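Local coordinates for protein enoyl-CoA hydratase (Mycobacterium tuberculosis, PDB 5KJP) that probably catalyses the reversible hydration of 2-enoyl-CoA thioesters in fatty acid metabolism, as a trimeric member of the crotonase superfamily, at residues 171-174 against 175-179; 156-159 against 160-164. One frame throughout, in Å; residues are numbered along the deposited sequence. Where two conformers were deposited one is given.

Interaction 1: residues 171-174 against 175-179; sequences DNLP and AERAH
Leu-173 packs against Arg-177 and Ala-178 in the first turn of the short helix 175-180 of this crotonase-fold subunit. Pro-174 sits at the N-cap position and contributes its carbonyl O, which accepts the first full-turn bond of the helix: Ala-178 N lies 2.9 Å from Pro-174 O, in the carbonyl plane, with an N-H...O angle of 161°. In the Leu-173 side chain, CB leads to CG, held anti to the backbone N (chi1 175°), and Leu-173 CG already meets the methyl of Ala-178, 3.9 Å from Ala-178 CB. There the chain forks. CD2 presses on the same methyl, with 3.7 Å between Leu-173 CD2 and Ala-178 CB. The other branch turns to the start of the Arg-177 side chain, Leu-173 CD1 being 3.5 Å from Arg-177 CG, and the two side chains cross at about a right angle. Leu-166 of helix 160-169, Leu-181 and Leu-183 also pack on this leucine. Beyond CG, Arg-177 bends at chi2 (82°) and carries its guanidinium away from the cap to a salt bridge with Glu-180, while Glu-176 pairs with Arg-131. The backbone of Leu-173 is bonded to Phe-135, so the same residue joins the edge of a small sheet to the helix. Leu-173 CD1 also lies 3.9 Å from Arg-177 CB.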
ATOM      1  N   ASP A 171      13.676 -11.633  10.083  1.00 13.50           N
ATOM      2  CA  ASP A 171      13.449 -12.870   9.329  1.00 18.73           C
ATOM      3  C   ASP A 171      13.775 -12.711   7.846  1.00 16.75           C
ATOM      4  O   ASP A 171      13.634 -11.628   7.284  1.00 15.74           O
ATOM      5  CB  ASP A 171      11.989 -13.335   9.440  1.00 17.31           C
ATOM      6  CG  ASP A 171      11.671 -14.024  10.760  1.00 27.78           C
ATOM      7  OD1 ASP A 171      12.592 -14.292  11.572  1.00 22.34           O
ATOM      8  OD2 ASP A 171      10.475 -14.323  10.971  1.00 26.06           O
ATOM      9  N   ASN A 172      14.186 -13.802   7.211  1.00 14.11           N
ATOM     10  CA  ASN A 172      14.304 -13.824   5.757  1.00 15.81           C
ATOM     11  C   ASN A 172      12.935 -13.799   5.099  1.00 17.75           C
ATOM     12  O   ASN A 172      11.968 -14.357   5.624  1.00 19.25           O
ATOM     13  CB  ASN A 172      15.062 -15.064   5.282  1.00 22.08           C
ATOM     14  CG  ASN A 172      16.540 -15.019   5.625  1.00 22.51           C
ATOM     15  OD1 ASN A 172      17.061 -13.999   6.070  1.00 26.05           O
ATOM     16  ND2 ASN A 172      17.223 -16.137   5.420  1.00 30.88           N
ATOM     17  N   LEU A 173      12.867 -13.155   3.940  1.00 18.46           N
ATOM     18  CA  LEU A 173      11.677 -13.153   3.108  1.00 14.01           C
ATOM     19  C   LEU A 173      11.957 -13.931   1.822  1.00 14.26           C
ATOM     20  O   LEU A 173      12.660 -13.432   0.939  1.00 13.97           O
ATOM     21  CB  LEU A 173      11.254 -11.714   2.782  1.00 13.72           C
ATOM     22  CG  LEU A 173      10.072 -11.532   1.817  1.00 15.59           C
ATOM     23  CD1 LEU A 173       8.796 -12.078   2.435  1.00 16.52           C
ATOM     24  CD2 LEU A 173       9.912 -10.061   1.448  1.00 14.28           C
ATOM     25  N   PRO A 174      11.420 -15.157   1.714  1.00 15.89           N
ATOM     26  CA  PRO A 174      11.657 -15.950   0.503  1.00 16.08           C
ATOM     27  C   PRO A 174      11.075 -15.252  -0.723  1.00 16.72           C
ATOM     28  O   PRO A 174      10.048 -14.568  -0.623  1.00 13.46           O
ATOM     29  CB  PRO A 174      10.936 -17.273   0.791  1.00 20.44           C
ATOM     30  CG  PRO A 174      10.773 -17.309   2.293  1.00 24.24           C
ATOM     31  CD  PRO A 174      10.577 -15.873   2.685  1.00 19.47           C
ATOM     32  N   ALA A 175      11.734 -15.413  -1.864  1.00 15.64           N
ATOM     33  CA  ALA A 175      11.325 -14.731  -3.089  1.00 12.74           C
ATOM     34  C   ALA A 175       9.872 -14.996  -3.473  1.00 14.57           C
ATOM     35  O   ALA A 175       9.181 -14.096  -3.960  1.00 16.51           O
ATOM     36  CB  ALA A 175      12.233 -15.132  -4.229  1.00 16.85           C
ATOM     37  N   GLU A 176       9.400 -16.225  -3.271  1.00 13.55           N
ATOM     38  CA  GLU A 176       8.051 -16.556  -3.717  1.00 16.32           C
ATOM     39  C   GLU A 176       7.010 -15.793  -2.893  1.00 15.20           C
ATOM     40  O   GLU A 176       6.045 -15.263  -3.442  1.00 16.86           O
ATOM     41  CB  GLU A 176       7.820 -18.069  -3.668  1.00 24.54           C
ATOM     42  CG  GLU A 176       8.582 -18.780  -4.788  1.00 33.78           C
ATOM     43  CD  GLU A 176       8.164 -20.223  -4.995  1.00 47.47           C
ATOM     44  OE1 GLU A 176       7.854 -20.905  -3.997  1.00 44.23           O
ATOM     45  OE2 GLU A 176       8.157 -20.671  -6.164  1.00 43.43           O
ATOM     46  N   ARG A 177       7.235 -15.708  -1.588  1.00 14.55           N
ATOM     47  CA  ARG A 177       6.417 -14.864  -0.718  1.00 14.38           C
ATOM     48  C   ARG A 177       6.537 -13.387  -1.109  1.00 18.27           C
ATOM     49  O   ARG A 177       5.547 -12.653  -1.130  1.00 16.26           O
ATOM     50  CB  ARG A 177       6.832 -15.053   0.743  1.00 19.61           C
ATOM     51  CG  ARG A 177       6.082 -14.167   1.725  1.00 26.42           C
ATOM     52  CD  ARG A 177       4.727 -14.732   2.112  1.00 27.78           C
ATOM     53  NE  ARG A 177       4.175 -13.992   3.244  1.00 23.78           N
ATOM     54  CZ  ARG A 177       2.950 -13.483   3.279  1.00 33.77           C
ATOM     55  NH1 ARG A 177       2.132 -13.645   2.244  1.00 33.27           N
ATOM     56  NH2 ARG A 177       2.540 -12.820   4.356  1.00 29.08           N
ATOM     57  N   ALA A 178       7.760 -12.953  -1.404  1.00 14.69           N
ATOM     58  CA  ALA A 178       7.998 -11.577  -1.827  1.00 15.88           C
ATOM     59  C   ALA A 178       7.227 -11.238  -3.108  1.00 18.66           C
ATOM     60  O   ALA A 178       6.778 -10.105  -3.288  1.00 15.52           O
ATOM     61  CB  ALA A 178       9.489 -11.333  -2.020  1.00 12.48           C
ATOM     62  N   HIS A 179       7.067 -12.220  -3.994  1.00 13.68           N
ATOM     63  CA  HIS A 179       6.256 -12.026  -5.188  1.00 14.29           C
ATOM     64  C   HIS A 179       4.771 -11.906  -4.832  1.00 18.04           C
ATOM     65  O   HIS A 179       4.064 -11.060  -5.386  1.00 17.23           O
ATOM     66  CB  HIS A 179       6.472 -13.169  -6.180  1.00 16.82           C
ATOM     67  CG  HIS A 179       5.625 -13.061  -7.411  1.00 22.10           C
ATOM     68  ND1 HIS A 179       5.895 -12.162  -8.420  1.00 24.89           N
ATOM     69  CD2 HIS A 179       4.506 -13.723  -7.781  1.00 30.75           C
ATOM     70  CE1 HIS A 179       4.981 -12.283  -9.367  1.00 26.04           C
ATOM     71  NE2 HIS A 179       4.126 -13.221  -9.008  1.00 26.86           N
TER

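Interaction 2: residues 156-159 against 160-164; sequences ERIP and YAIAM
Ile-158 packs on Ala-163 and Ile-162 at a helix-to-helix corner, where the chain turns from helix 150-157 into helix 160-169 through a proline at the N-cap. Ile-158 comes first and is buried. Its CG1 stands between the backbone N and the carbonyl carbon (chi1 65°), and the chain then extends, which lays the ethyl arm alongside the new helix. The tip of that arm meets the backbone: Ile-158 CD1 is 3.6 Å from Ala-163 N. Halfway along it, Ile-158 CG1 rests on the methyl of Ala-163, with 3.9 Å to Ala-163 CB. The same tip also reaches Ile-162, with Ile-162 CG2 4.1 Å from Ile-158 CD1.

Pro-159 follows at the N-cap position. Its carbonyl O takes two backbone donors of unequal quality. The N-H of Ala-163 points almost straight at it, 3.0 Å from Ala-163 N to Pro-159 O with an angle of 165° at the hydrogen; the N-H of Ile-162 makes a strongly bent, weak bond (126°). The ring adds an apolar contact, Pro-159 CB lying 4.0 Å from Ile-162 CG1. A helical bond from N of Met-164 (a selenomethionine) to Tyr-160 O carries the pattern onward. The hydroxyl of Tyr-160 is hydrogen-bonded to Arg-223 of the second subunit.

Leu-181, in the loop after helix 175-180, packs on Ile-158, Pro-159 and Ile-162. Ala-163 touches Leu-154 and Pro-155 of helix 150-157. The corner thus meets both that helix and the loop leading to strand 186-188, at a surface where the second subunit packs, with its Gly-182 on Pro-159 and its Thr-220 on Tyr-160.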
ATOM      1  N   GLU A 156       6.451   0.624   1.923  1.00 17.45           N
ATOM      2  CA  GLU A 156       5.771   1.198   0.771  1.00 24.53           C
ATOM      3  C   GLU A 156       5.695   0.211  -0.385  1.00 17.41           C
ATOM      4  O   GLU A 156       4.980   0.454  -1.356  1.00 21.66           O
ATOM      5  CB  GLU A 156       6.474   2.470   0.306  1.00 35.58           C
ATOM      6  CG  GLU A 156       6.511   3.577   1.336  1.00 54.91           C
ATOM      7  CD  GLU A 156       7.304   4.782   0.851  1.00 76.58           C
ATOM      8  OE1 GLU A 156       7.957   4.674  -0.210  1.00 82.85           O
ATOM      9  OE2 GLU A 156       7.267   5.830   1.525  1.00 76.63           O
ATOM     10  N   ARG A 157       6.425  -0.895  -0.285  1.00 15.64           N
ATOM     11  CA  ARG A 157       6.486  -1.876  -1.365  0.55 13.50           C
ATOM     12  C   ARG A 157       5.640  -3.112  -1.067  1.00 15.00           C
ATOM     13  O   ARG A 157       5.124  -3.751  -1.980  1.00 14.68           O
ATOM     14  CB  ARG A 157       7.936  -2.292  -1.622  0.55 15.16           C
ATOM     15  CG  ARG A 157       8.799  -1.206  -2.264  0.55 17.03           C
ATOM     16  CD  ARG A 157       8.644  -1.174  -3.788  0.55 11.82           C
ATOM     17  NE  ARG A 157       9.735  -1.862  -4.486  0.55 18.00           N
ATOM     18  CZ  ARG A 157      10.950  -1.346  -4.679  0.55 18.76           C
ATOM     19  NH1 ARG A 157      11.232  -0.134  -4.215  0.55 12.07           N
ATOM     20  NH2 ARG A 157      11.885  -2.044  -5.328  0.55 10.28           N
ATOM     21  N   ILE A 158       5.525  -3.456   0.215  1.00 16.20           N
ATOM     22  CA  ILE A 158       4.747  -4.614   0.652  1.00 13.60           C
ATOM     23  C   ILE A 158       3.778  -4.158   1.736  1.00 13.45           C
ATOM     24  O   ILE A 158       3.876  -3.017   2.194  1.00 14.32           O
ATOM     25  CB  ILE A 158       5.668  -5.753   1.175  1.00 11.73           C
ATOM     26  CG1 ILE A 158       6.404  -5.319   2.447  1.00  9.63           C
ATOM     27  CG2 ILE A 158       6.646  -6.199   0.089  1.00 13.86           C
ATOM     28  CD1 ILE A 158       7.204  -6.458   3.096  1.00 13.41           C
ATOM     29  N   PRO A 159       2.816  -5.020   2.132  1.00 12.32           N
ATOM     30  CA  PRO A 159       1.875  -4.530   3.145  1.00 11.33           C
ATOM     31  C   PRO A 159       2.597  -4.103   4.416  1.00 13.77           C
ATOM     32  O   PRO A 159       3.551  -4.757   4.845  1.00 12.75           O
ATOM     33  CB  PRO A 159       0.964  -5.735   3.397  1.00 12.43           C
ATOM     34  CG  PRO A 159       1.013  -6.509   2.101  1.00 15.98           C
ATOM     35  CD  PRO A 159       2.440  -6.360   1.643  1.00 14.47           C
ATOM     36  N   TYR A 160       2.158  -2.975   4.963  1.00 11.70           N
ATOM     37  CA  TYR A 160       2.776  -2.327   6.111  1.00 11.82           C
ATOM     38  C   TYR A 160       3.141  -3.287   7.244  1.00 16.88           C
ATOM     39  O   TYR A 160       4.257  -3.248   7.766  1.00 15.01           O
ATOM     40  CB  TYR A 160       1.826  -1.240   6.623  1.00 17.61           C
ATOM     41  CG  TYR A 160       2.263  -0.536   7.892  1.00 18.98           C
ATOM     42  CD1 TYR A 160       1.960  -1.064   9.142  1.00 18.81           C
ATOM     43  CD2 TYR A 160       2.950   0.670   7.840  1.00 22.00           C
ATOM     44  CE1 TYR A 160       2.346  -0.426  10.304  1.00 24.57           C
ATOM     45  CE2 TYR A 160       3.331   1.326   9.007  1.00 26.98           C
ATOM     46  CZ  TYR A 160       3.028   0.767  10.234  1.00 27.50           C
ATOM     47  OH  TYR A 160       3.404   1.392  11.407  1.00 35.28           O
ATOM     48  N   ALA A 161       2.206  -4.150   7.621  1.00 14.03           N
ATOM     49  CA  ALA A 161       2.409  -5.014   8.779  1.00 15.99           C
ATOM     50  C   ALA A 161       3.465  -6.081   8.514  1.00 14.98           C
ATOM     51  O   ALA A 161       4.149  -6.518   9.439  1.00 11.65           O
ATOM     52  CB  ALA A 161       1.097  -5.668   9.188  1.00 17.45           C
ATOM     53  N   ILE A 162       3.575  -6.516   7.258  1.00 13.09           N
ATOM     54  CA  ILE A 162       4.575  -7.515   6.905  1.00 12.00           C
ATOM     55  C   ILE A 162       5.950  -6.854   6.903  1.00 11.27           C
ATOM     56  O   ILE A 162       6.938  -7.449   7.342  1.00 13.18           O
ATOM     57  CB  ILE A 162       4.299  -8.175   5.534  1.00 12.92           C
ATOM     58  CG1 ILE A 162       2.848  -8.676   5.444  1.00 13.20           C
ATOM     59  CG2 ILE A 162       5.290  -9.312   5.288  1.00 14.31           C
ATOM     60  CD1 ILE A 162       2.440  -9.599   6.583  1.00 18.60           C
ATOM     61  N   ALA A 163       6.010  -5.615   6.430  1.00 10.46           N
ATOM     62  CA  ALA A 163       7.252  -4.852   6.494  1.00 10.32           C
ATOM     63  C   ALA A 163       7.692  -4.661   7.953  1.00 14.05           C
ATOM     64  O   ALA A 163       8.860  -4.854   8.282  1.00 11.43           O
ATOM     65  CB  ALA A 163       7.088  -3.510   5.793  1.00 10.31           C
HETATM   66  N   MSE A 164       6.745  -4.295   8.816  1.00 13.40           N
HETATM   67  CA  MSE A 164       6.987  -4.200  10.261  1.00 13.97           C
HETATM   68  C   MSE A 164       7.528  -5.516  10.821  1.00 15.38           C
HETATM   69  O   MSE A 164       8.529  -5.536  11.552  1.00 12.90           O
HETATM   70  CB  MSE A 164       5.695  -3.811  11.000  1.00 11.97           C
HETATM   71  CG  MSE A 164       5.842  -3.636  12.520  1.00 13.40           C
HETATM   72 SE   MSE A 164       6.916  -2.063  13.003  0.77 21.80          SE
HETATM   73  CE  MSE A 164       5.581  -0.679  12.603  1.00 20.70           C
TER

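In the fold
Interactions 1 and 2 follow one another along the chain, joined by helix 160-169: interaction 2 starts this helix, and interaction 1 comes just after it, starting helix 175-180. The two proline N-caps are alike, except that interaction 2 adds a weak second donor. Their centres are about 12 Å apart, and they meet where Arg-177 NH2 packs on Ile-162 CD1 at 3.9 Å. Both lie on the same side of the chain's centre, about 17 and 18 Å from it. Both also reach the second subunit, whose His-179 packs on Arg-177 and whose Asn-185 packs on Ile-162, consistent with a part in trimer assembly.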